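Local coordinates for protein OBCA, Oxalate Biosynthetic Component A (Burkholderia glumae, PDB 4NNB) that combines an N-terminal alpha/beta domain with a TIM-barrel domain in which a magnesium ion and oxaloacetate are bound, at residues F23-I28 and R154-L159; R62-G67 and A181-C186; A271-L276 and Q518-F523. One frame throughout, in Å; residues are numbered along the deposited sequence.

Contact 1: F23-I28 and R154-L159; sequences FEATFI and RQHHYL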
loop_
_atom_site.group_PDB
_atom_site.type_symbol
_atom_site.label_atom_id
_atom_site.label_comp_id
_atom_site.label_asym_id
_atom_site.label_seq_id
_atom_site.Cartn_x
_atom_site.Cartn_y
_atom_site.Cartn_z
ATOM N N PHE A 23 3.254 -6.413 -18.732
ATOM C CA PHE A 23 3.491 -6.715 -20.137
ATOM C C PHE A 23 4.880 -6.278 -20.593
ATOM O O PHE A 23 5.230 -6.461 -21.754
ATOM C CB PHE A 23 2.421 -6.072 -21.020
ATOM C CG PHE A 23 1.023 -6.471 -20.656
ATOM C CD1 PHE A 23 0.563 -7.757 -20.911
ATOM C CD2 PHE A 23 0.167 -5.562 -20.055
ATOM C CE1 PHE A 23 -0.735 -8.123 -20.575
ATOM C CE2 PHE A 23 -1.129 -5.919 -19.707
ATOM C CZ PHE A 23 -1.582 -7.195 -19.969
ATOM N N GLU A 24 5.662 -5.698 -19.687
ATOM C CA GLU A 24 7.032 -5.304 -20.015
ATOM C C GLU A 24 7.997 -6.400 -19.617
ATOM O O GLU A 24 7.687 -7.222 -18.752
ATOM C CB GLU A 24 7.433 -3.971 -19.346
ATOM C CG GLU A 24 6.872 -2.734 -20.069
ATOM C CD GLU A 24 7.636 -1.425 -19.787
ATOM O OE1 GLU A 24 8.472 -1.363 -18.857
ATOM O OE2 GLU A 24 7.386 -0.447 -20.527
ATOM N N ALA A 25 9.167 -6.409 -20.254
ATOM C CA ALA A 25 10.211 -7.375 -19.937
ATOM C C ALA A 25 10.561 -7.332 -18.458
ATOM O O ALA A 25 10.547 -6.267 -17.841
ATOM C CB ALA A 25 11.443 -7.109 -20.771
ATOM N N THR A 26 10.898 -8.488 -17.894
ATOM C CA THR A 26 11.227 -8.561 -16.477
ATOM C C THR A 26 12.647 -9.045 -16.259
ATOM O O THR A 26 13.102 -9.171 -15.121
ATOM C CB THR A 26 10.248 -9.472 -15.713
ATOM O OG1 THR A 26 10.249 -10.784 -16.305
ATOM C CG2 THR A 26 8.838 -8.890 -15.760
ATOM N N PHE A 27 13.352 -9.302 -17.355
ATOM C CA PHE A 27 14.746 -9.728 -17.286
ATOM C C PHE A 27 15.518 -9.150 -18.466
ATOM O O PHE A 27 15.059 -9.197 -19.615
ATOM C CB PHE A 27 14.844 -11.257 -17.279
ATOM C CG PHE A 27 16.260 -11.789 -17.331
ATOM C CD1 PHE A 27 17.109 -11.664 -16.239
ATOM C CD2 PHE A 27 16.727 -12.435 -18.467
ATOM C CE1 PHE A 27 18.406 -12.158 -16.282
ATOM C CE2 PHE A 27 18.027 -12.933 -18.520
ATOM C CZ PHE A 27 18.865 -12.797 -17.426
ATOM N N ILE A 28 16.676 -8.575 -18.168
ATOM C CA ILE A 28 17.554 -8.027 -19.191
ATOM C C ILE A 28 18.892 -8.720 -19.062
ATOM O O ILE A 28 19.615 -8.502 -18.094
ATOM C CB ILE A 28 17.755 -6.507 -19.016
ATOM C CG1 ILE A 28 16.407 -5.784 -19.068
ATOM C CG2 ILE A 28 18.698 -5.967 -20.078
ATOM C CD1 ILE A 28 16.457 -4.319 -18.668
ATOM N N ARG A 154 1.071 -12.428 -25.194
ATOM C CA ARG A 154 2.485 -12.131 -24.956
ATOM C C ARG A 154 2.843 -12.067 -23.472
ATOM O O ARG A 154 1.980 -11.819 -22.631
ATOM C CB ARG A 154 2.851 -10.796 -25.608
ATOM C CG ARG A 154 2.307 -10.614 -27.019
ATOM C CD ARG A 154 2.613 -9.211 -27.543
ATOM N NE ARG A 154 2.094 -9.004 -28.890
ATOM C CZ ARG A 154 2.794 -9.225 -29.998
ATOM N NH1 ARG A 154 4.048 -9.656 -29.917
ATOM N NH2 ARG A 154 2.244 -9.012 -31.186
ATOM N N GLN A 155 4.123 -12.275 -23.166
ATOM C CA GLN A 155 4.644 -12.138 -21.807
ATOM C C GLN A 155 6.157 -12.304 -21.810
ATOM O O GLN A 155 6.734 -12.916 -22.714
ATOM C CB GLN A 155 4.034 -13.185 -20.857
ATOM C CG GLN A 155 4.622 -14.576 -21.043
ATOM C CD GLN A 155 3.802 -15.673 -20.397
ATOM O OE1 GLN A 155 3.283 -16.556 -21.082
ATOM N NE2 GLN A 155 3.695 -15.633 -19.076
ATOM N N HIS A 156 6.792 -11.766 -20.778
ATOM C CA HIS A 156 8.216 -11.900 -20.597
ATOM C C HIS A 156 8.437 -11.980 -19.100
ATOM O O HIS A 156 8.755 -10.976 -18.450
ATOM C CB HIS A 156 8.928 -10.685 -21.189
ATOM C CG HIS A 156 10.402 -10.869 -21.341
ATOM N ND1 HIS A 156 11.292 -10.603 -20.327
ATOM C CD2 HIS A 156 11.135 -11.305 -22.393
ATOM C CE1 HIS A 156 12.521 -10.867 -20.748
ATOM N NE2 HIS A 156 12.449 -11.298 -21.992
ATOM N N HIS A 157 8.254 -13.178 -18.552
ATOM C CA HIS A 157 8.213 -13.362 -17.106
ATOM C C HIS A 157 9.354 -14.234 -16.595
ATOM O O HIS A 157 9.513 -15.385 -17.023
ATOM C CB HIS A 157 6.849 -13.922 -16.681
ATOM C CG HIS A 157 5.717 -12.966 -16.904
ATOM N ND1 HIS A 157 4.403 -13.370 -16.980
ATOM C CD2 HIS A 157 5.710 -11.621 -17.058
ATOM C CE1 HIS A 157 3.633 -12.314 -17.181
ATOM N NE2 HIS A 157 4.400 -11.242 -17.232
ATOM N N TYR A 158 10.127 -13.672 -15.665
ATOM C CA TYR A 158 11.375 -14.272 -15.191
ATOM C C TYR A 158 11.350 -14.646 -13.700
ATOM O O TYR A 158 10.863 -13.888 -12.863
ATOM C CB TYR A 158 12.526 -13.298 -15.481
ATOM C CG TYR A 158 13.885 -13.675 -14.919
ATOM C CD1 TYR A 158 14.274 -13.270 -13.650
ATOM C CD2 TYR A 158 14.789 -14.407 -15.676
ATOM C CE1 TYR A 158 15.518 -13.597 -13.144
ATOM C CE2 TYR A 158 16.036 -14.745 -15.182
ATOM C CZ TYR A 158 16.396 -14.337 -13.918
ATOM O OH TYR A 158 17.640 -14.670 -13.427
ATOM N N LEU A 159 11.894 -15.815 -13.380
ATOM C CA LEU A 159 12.097 -16.232 -11.996
ATOM C C LEU A 159 13.614 -16.281 -11.728
ATOM O O LEU A 159 14.356 -16.834 -12.529
ATOM C CB LEU A 159 11.460 -17.605 -11.766
ATOM C CG LEU A 159 9.968 -17.702 -12.103
ATOM C CD1 LEU A 159 9.423 -19.110 -11.888
ATOM C CD2 LEU A 159 9.157 -16.682 -11.300
HETATM O O HOH W 1 5.748 -9.414 -19.585
#
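Ala-25 and His-156 bring the two backbones closest, CA to CA 5.0 Å, and the register advances in the same sense for one step, Thr-26 beside His-157, before the chains diverge. All three direct hydrogen bonds across the contact involve Thr-26. Its chi1 of 57° sets OG1 between the backbone N and the carbonyl carbon, where the hydroxyl donates to His-156 O at 2.6 Å and also accepts a weak bond from Tyr-158 N at 3.0 Å. The Thr-26 backbone N turns to the imidazole of His-156 and donates to ND1 over 3.2 Å, nearly straight at 157° but tilted out of the ring plane. ND1 therefore acts as an acceptor, which would favour a proton on NE2. Ala-25 CB lies over one face of the same ring, a CH-pi contact 3.9 Å from the centroid of His-156. At CE1 the ring meets Phe-27 O, a buried carbonyl oxygen without a polar partner in the model. The two strands belong to different three-stranded antiparallel sheets, each as an outermost strand, and Thr-26, just ahead of strand 27-29, helps tie one sheet to the other. Beyond it the rings of Phe-27 and Tyr-158 form an offset stack, centroids 4.2 Å apart and planes only 4° from parallel; both CG atoms are anti to their backbone N. The overlap is displaced toward the rims, Phe-27 CD1 lying 3.4 Å from Tyr-158 CE2, and Val-57 of strand 55-57 touches both side chains. Toward the opposite end, a water donates to Glu-24 O and accepts from His-156 N, at 2.8 Å from that N. The His-157 ring has Thr-26 CG2 at its edge and is held by Pro-22 O and Trp-140.

Contact 2: R62-G67 and A181-C186; sequences RLLQVG and AGWIAC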
loop_
_atom_site.group_PDB
_atom_site.type_symbol
_atom_site.label_atom_id
_atom_site.label_comp_id
_atom_site.label_asym_id
_atom_site.label_seq_id
_atom_site.Cartn_x
_atom_site.Cartn_y
_atom_site.Cartn_z
ATOM N N ARG A 62 14.964 -18.743 -14.761
ATOM C CA ARG A 62 14.133 -19.255 -15.846
ATOM C C ARG A 62 13.248 -18.138 -16.395
ATOM O O ARG A 62 12.753 -17.286 -15.639
ATOM C CB ARG A 62 13.276 -20.450 -15.401
ATOM C CG ARG A 62 14.052 -21.696 -14.975
ATOM C CD ARG A 62 14.739 -22.377 -16.160
ATOM N NE ARG A 62 15.499 -23.556 -15.748
ATOM C CZ ARG A 62 16.716 -23.525 -15.207
ATOM N NH1 ARG A 62 17.339 -22.369 -14.990
ATOM N NH2 ARG A 62 17.317 -24.660 -14.877
ATOM N N LEU A 63 13.065 -18.140 -17.714
ATOM C CA LEU A 63 12.263 -17.119 -18.384
ATOM C C LEU A 63 11.186 -17.785 -19.209
ATOM O O LEU A 63 11.474 -18.687 -20.003
ATOM C CB LEU A 63 13.139 -16.245 -19.294
ATOM C CG LEU A 63 12.423 -15.258 -20.232
ATOM C CD1 LEU A 63 11.777 -14.116 -19.452
ATOM C CD2 LEU A 63 13.378 -14.700 -21.287
ATOM N N LEU A 64 9.942 -17.370 -18.994
ATOM C CA LEU A 64 8.841 -17.777 -19.849
ATOM C C LEU A 64 8.509 -16.597 -20.758
ATOM O O LEU A 64 8.060 -15.541 -20.285
ATOM C CB LEU A 64 7.609 -18.179 -19.015
ATOM C CG LEU A 64 6.404 -18.668 -19.834
ATOM C CD1 LEU A 64 6.811 -19.870 -20.709
ATOM C CD2 LEU A 64 5.191 -19.002 -18.945
ATOM N N GLN A 65 8.725 -16.773 -22.058
ATOM C CA GLN A 65 8.620 -15.659 -22.991
ATOM C C GLN A 65 7.791 -16.008 -24.224
ATOM O O GLN A 65 7.986 -17.054 -24.841
ATOM C CB GLN A 65 10.028 -15.190 -23.372
ATOM C CG GLN A 65 10.225 -14.815 -24.830
ATOM C CD GLN A 65 11.598 -14.209 -25.082
ATOM O OE1 GLN A 65 12.598 -14.640 -24.505
ATOM N NE2 GLN A 65 11.649 -13.203 -25.942
ATOM N N VAL A 66 6.843 -15.136 -24.559
ATOM C CA VAL A 66 6.006 -15.314 -25.744
ATOM C C VAL A 66 5.850 -13.983 -26.472
ATOM O O VAL A 66 5.479 -12.978 -25.857
ATOM C CB VAL A 66 4.586 -15.807 -25.396
ATOM C CG1 VAL A 66 3.747 -15.912 -26.662
ATOM C CG2 VAL A 66 4.620 -17.143 -24.679
ATOM N N GLY A 67 6.131 -13.987 -27.775
ATOM C CA GLY A 67 5.960 -12.822 -28.625
ATOM C C GLY A 67 6.538 -11.548 -28.045
ATOM O O GLY A 67 5.813 -10.572 -27.828
ATOM N N ALA A 181 7.136 -26.777 -20.138
ATOM C CA ALA A 181 6.114 -25.760 -20.371
ATOM C C ALA A 181 6.701 -24.512 -21.037
ATOM O O ALA A 181 5.966 -23.600 -21.416
ATOM C CB ALA A 181 5.411 -25.396 -19.064
ATOM N N GLY A 182 8.023 -24.458 -21.168
ATOM C CA GLY A 182 8.645 -23.356 -21.884
ATOM C C GLY A 182 9.524 -22.445 -21.057
ATOM O O GLY A 182 10.101 -21.494 -21.591
ATOM N N TRP A 183 9.637 -22.713 -19.759
ATOM C CA TRP A 183 10.554 -21.933 -18.934
ATOM C C TRP A 183 11.989 -22.256 -19.349
ATOM O O TRP A 183 12.418 -23.412 -19.283
ATOM C CB TRP A 183 10.334 -22.202 -17.441
ATOM C CG TRP A 183 9.014 -21.673 -16.935
ATOM C CD1 TRP A 183 7.811 -22.320 -16.931
ATOM C CD2 TRP A 183 8.775 -20.380 -16.359
ATOM N NE1 TRP A 183 6.842 -21.507 -16.387
ATOM C CE2 TRP A 183 7.411 -20.312 -16.032
ATOM C CE3 TRP A 183 9.589 -19.277 -16.090
ATOM C CZ2 TRP A 183 6.838 -19.169 -15.453
ATOM C CZ3 TRP A 183 9.020 -18.145 -15.520
ATOM C CH2 TRP A 183 7.664 -18.101 -15.207
ATOM N N ILE A 184 12.728 -21.239 -19.781
ATOM C CA ILE A 184 14.063 -21.463 -20.345
ATOM C C ILE A 184 15.159 -20.905 -19.442
ATOM O O ILE A 184 15.024 -19.815 -18.874
ATOM C CB ILE A 184 14.171 -20.873 -21.777
ATOM C CG1 ILE A 184 13.205 -21.601 -22.713
ATOM C CG2 ILE A 184 15.577 -20.989 -22.323
ATOM C CD1 ILE A 184 13.460 -21.323 -24.181
ATOM N N ALA A 185 16.235 -21.673 -19.302
ATOM C CA ALA A 185 17.411 -21.277 -18.525
ATOM C C ALA A 185 17.999 -19.943 -18.992
ATOM O O ALA A 185 18.112 -19.692 -20.191
ATOM C CB ALA A 185 18.469 -22.375 -18.592
ATOM N N CYS A 186 18.387 -19.096 -18.043
ATOM C CA CYS A 186 18.892 -17.771 -18.379
ATOM C C CYS A 186 20.354 -17.564 -17.993
ATOM O O CYS A 186 20.852 -18.150 -17.031
ATOM C CB CYS A 186 18.046 -16.691 -17.704
ATOM S SG CYS A 186 16.408 -16.498 -18.407
HETATM O O HOH W 2 10.255 -18.993 -22.827
#
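Leu-64 sets CB squarely over the six-membered ring of Trp-183, 3.5 Å from its centroid and 4° off the ring normal, a CH-pi contact over the ring centre. Its CG stands anti to the backbone N (chi1 -178°). The leucine side chain crosses the indole at about a right angle, and CD2 touches the CE2 and CZ2 atoms of the same ring. Arg-62 O lies at the edge of the indole, near its plane. Next to the ring, Leu-63 and Ile-184 form a hydrogen-bonded antiparallel pair: Leu-63 N donates to Ile-184 O at 2.8 Å, and Ile-184 N returns the bond to Leu-63 O at 2.9 Å. Arg-62 and Ala-185 follow as the non-hydrogen-bonded pair. The arginine bends at chi2 (-70°), bringing CD to 3.6 Å from Ala-185 N, and one face of its guanidinium rests on Ala-185 CB, with NH1 3.8 Å from that methyl. A salt bridge from Arg-62 NE to Glu-179 in helix 172-180 holds the group there. Leu-63 CB packs on Cys-186 SG at 3.4 Å. At the other end of the pairing Gly-182 ends that helix in a Schellman motif, with a positive phi that suits glycine, and Leu-64 CD1 lies against its carbonyl. A water extends the ladder, accepting from Gln-65 N and donating to Gly-182 O at 2.8 Å from the latter. Strand 62-66 is the middle of its three-stranded antiparallel sheet, with 184-185 along one edge and 155-159 along the other; the Trp-183 side chain packs against Leu-159 of strand 155-159, Trp-140 in a loop, and Met-178 of helix 172-180, whose end leads through the Gly-182 turn into edge strand 184-185.

Contact 3: A271-L276 and Q518-F523; sequences AAILNL and QVRDMF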
loop_
_atom_site.group_PDB
_atom_site.type_symbol
_atom_site.label_atom_id
_atom_site.label_comp_id
_atom_site.label_asym_id
_atom_site.label_seq_id
_atom_site.Cartn_x
_atom_site.Cartn_y
_atom_site.Cartn_z
ATOM N N ALA A 271 -21.782 10.926 -3.487
ATOM C CA ALA A 271 -21.708 10.697 -2.044
ATOM C C ALA A 271 -20.281 10.435 -1.561
ATOM O O ALA A 271 -20.048 10.364 -0.355
ATOM C CB ALA A 271 -22.578 9.523 -1.653
ATOM N N ALA A 272 -19.356 10.237 -2.496
ATOM C CA ALA A 272 -17.991 9.837 -2.143
ATOM C C ALA A 272 -17.405 10.771 -1.108
ATOM O O ALA A 272 -17.476 12.001 -1.247
ATOM C CB ALA A 272 -17.109 9.810 -3.359
ATOM N N ILE A 273 -16.834 10.181 -0.064
ATOM C CA ILE A 273 -16.126 10.951 0.952
ATOM C C ILE A 273 -14.636 10.839 0.688
ATOM O O ILE A 273 -14.028 9.783 0.906
ATOM C CB ILE A 273 -16.434 10.427 2.355
ATOM C CG1 ILE A 273 -17.944 10.470 2.600
ATOM C CG2 ILE A 273 -15.685 11.257 3.410
ATOM C CD1 ILE A 273 -18.367 9.803 3.878
ATOM N N LEU A 274 -14.053 11.918 0.185
ATOM C CA LEU A 274 -12.643 11.904 -0.166
ATOM C C LEU A 274 -11.780 12.398 0.996
ATOM O O LEU A 274 -12.053 13.444 1.605
ATOM C CB LEU A 274 -12.398 12.723 -1.434
ATOM C CG LEU A 274 -13.053 12.200 -2.724
ATOM C CD1 LEU A 274 -12.454 12.912 -3.935
ATOM C CD2 LEU A 274 -12.933 10.672 -2.874
ATOM N N ASN A 275 -10.765 11.608 1.310
ATOM C CA ASN A 275 -9.803 11.891 2.375
ATOM C C ASN A 275 -8.434 12.129 1.707
ATOM O O ASN A 275 -7.716 11.183 1.345
ATOM C CB ASN A 275 -9.797 10.691 3.347
ATOM C CG ASN A 275 -8.735 10.793 4.442
ATOM O OD1 ASN A 275 -7.866 11.669 4.419
ATOM N ND2 ASN A 275 -8.801 9.877 5.405
ATOM N N LEU A 276 -8.072 13.395 1.521
ATOM C CA LEU A 276 -6.852 13.702 0.781
ATOM C C LEU A 276 -5.605 13.671 1.668
ATOM O O LEU A 276 -5.553 14.312 2.718
ATOM C CB LEU A 276 -6.972 15.045 0.049
ATOM C CG LEU A 276 -7.542 15.032 -1.377
ATOM C CD1 LEU A 276 -8.748 14.119 -1.522
ATOM C CD2 LEU A 276 -7.843 16.429 -1.898
ATOM N N GLN A 518 -24.320 7.490 4.816
ATOM C CA GLN A 518 -24.529 7.449 6.257
ATOM C C GLN A 518 -23.393 8.101 7.046
ATOM O O GLN A 518 -23.633 8.784 8.045
ATOM C CB GLN A 518 -24.687 6.010 6.725
ATOM C CG GLN A 518 -25.953 5.318 6.230
ATOM C CD GLN A 518 -25.953 3.863 6.598
ATOM O OE1 GLN A 518 -25.156 3.076 6.074
ATOM N NE2 GLN A 518 -26.824 3.491 7.529
ATOM N N VAL A 519 -22.155 7.858 6.620
ATOM C CA VAL A 519 -21.002 8.442 7.304
ATOM C C VAL A 519 -21.048 9.965 7.185
ATOM O O VAL A 519 -20.825 10.661 8.177
ATOM C CB VAL A 519 -19.644 7.845 6.798
ATOM C CG1 VAL A 519 -18.432 8.641 7.356
ATOM C CG2 VAL A 519 -19.532 6.392 7.197
ATOM N N ARG A 520 -21.362 10.471 5.990
ATOM C CA ARG A 520 -21.475 11.909 5.752
ATOM C C ARG A 520 -22.480 12.513 6.697
ATOM O O ARG A 520 -22.239 13.552 7.309
ATOM C CB ARG A 520 -22.001 12.225 4.352
ATOM C CG ARG A 520 -21.223 11.668 3.212
ATOM C CD ARG A 520 -21.777 12.206 1.912
ATOM N NE ARG A 520 -21.506 13.630 1.836
ATOM C CZ ARG A 520 -20.484 14.149 1.172
ATOM N NH1 ARG A 520 -19.657 13.359 0.495
ATOM N NH2 ARG A 520 -20.302 15.461 1.168
ATOM N N ASP A 521 -23.636 11.869 6.795
ATOM C CA ASP A 521 -24.690 12.427 7.613
ATOM C C ASP A 521 -24.324 12.389 9.090
ATOM O O ASP A 521 -24.425 13.395 9.791
ATOM C CB ASP A 521 -26.009 11.707 7.380
ATOM C CG ASP A 521 -27.111 12.286 8.222
ATOM O OD1 ASP A 521 -27.542 13.419 7.914
ATOM O OD2 ASP A 521 -27.508 11.636 9.210
ATOM N N MET A 522 -23.874 11.234 9.556
ATOM C CA MET A 522 -23.586 11.062 10.970
ATOM C C MET A 522 -22.340 11.815 11.458
ATOM O O MET A 522 -22.241 12.147 12.635
ATOM C CB MET A 522 -23.481 9.578 11.304
ATOM C CG MET A 522 -24.821 8.857 11.258
ATOM S SD MET A 522 -24.698 7.118 10.767
ATOM C CE MET A 522 -23.819 6.394 12.150
ATOM N N PHE A 523 -21.392 12.088 10.571
ATOM C CA PHE A 523 -20.171 12.759 11.005
ATOM C C PHE A 523 -20.232 14.258 10.709
ATOM O O PHE A 523 -19.280 14.992 10.993
ATOM C CB PHE A 523 -18.926 12.132 10.354
ATOM C CG PHE A 523 -18.680 10.684 10.743
ATOM C CD1 PHE A 523 -19.624 9.952 11.473
ATOM C CD2 PHE A 523 -17.501 10.061 10.377
ATOM C CE1 PHE A 523 -19.392 8.625 11.819
ATOM C CE2 PHE A 523 -17.256 8.745 10.726
ATOM C CZ PHE A 523 -18.210 8.020 11.444
#
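Arg-520 CG and Ile-273 CG1 each stand anti to the carbonyl carbon of their own residue (chi1 -57° in both), and the two gamma carbons come to 3.5 Å; chi2 of the isoleucine (172°) extends its chain to CD1. The side chains slide past each other in opposite directions, with Ile-273 CD1 3.5 Å from Arg-520 CG and 3.7 Å from Val-519 CG1. A bend at chi3 then turns Arg-520 NE off the line of the chain, and NH1 donates to Ala-271 O at 3.1 Å with an angle of 158°. The acceptor lies in the guanidinium plane, whereas the donor stands above the carbonyl plane of Ala-271. In the TIM barrel, strand 273-276 is one of the parallel staves, and helix 516-523 packs at the N-terminal ends of strands 222-229 and 273-276, with Val-519 also touching Ala-221. Glu-307 salt-bridges Arg-520 NH1 through OE2 and takes the Leu-274 N-H on OE1, linking the helix side chain to the strand. The carbonyl O of buried Ala-272 accepts a hydrogen bond from Lys-266 NZ, a second positive charge close to the arginine that Glu-307 probably helps to offset.

Overall arrangement
Contacts 1 and 2 lie in the N-terminal part of the fold and share a sheet: strand 62-66 runs between 155-159 and 184-185, and the two contacts touch directly, with centres 9 Å apart. Contact 2 joins strands within that sheet by one antiparallel pair of backbone bonds and is only partly buried; contact 1, buried, joins its far edge to a second sheet through a hydroxyl, an imidazole and stacked rings. Contact 3 belongs to the barrel on the opposite side of the chain's centre, its centre 42 Å from that of contact 1. Also buried, it sets helix against strand with a small aliphatic patch and one arginine, whereas the other two lean on aromatic faces.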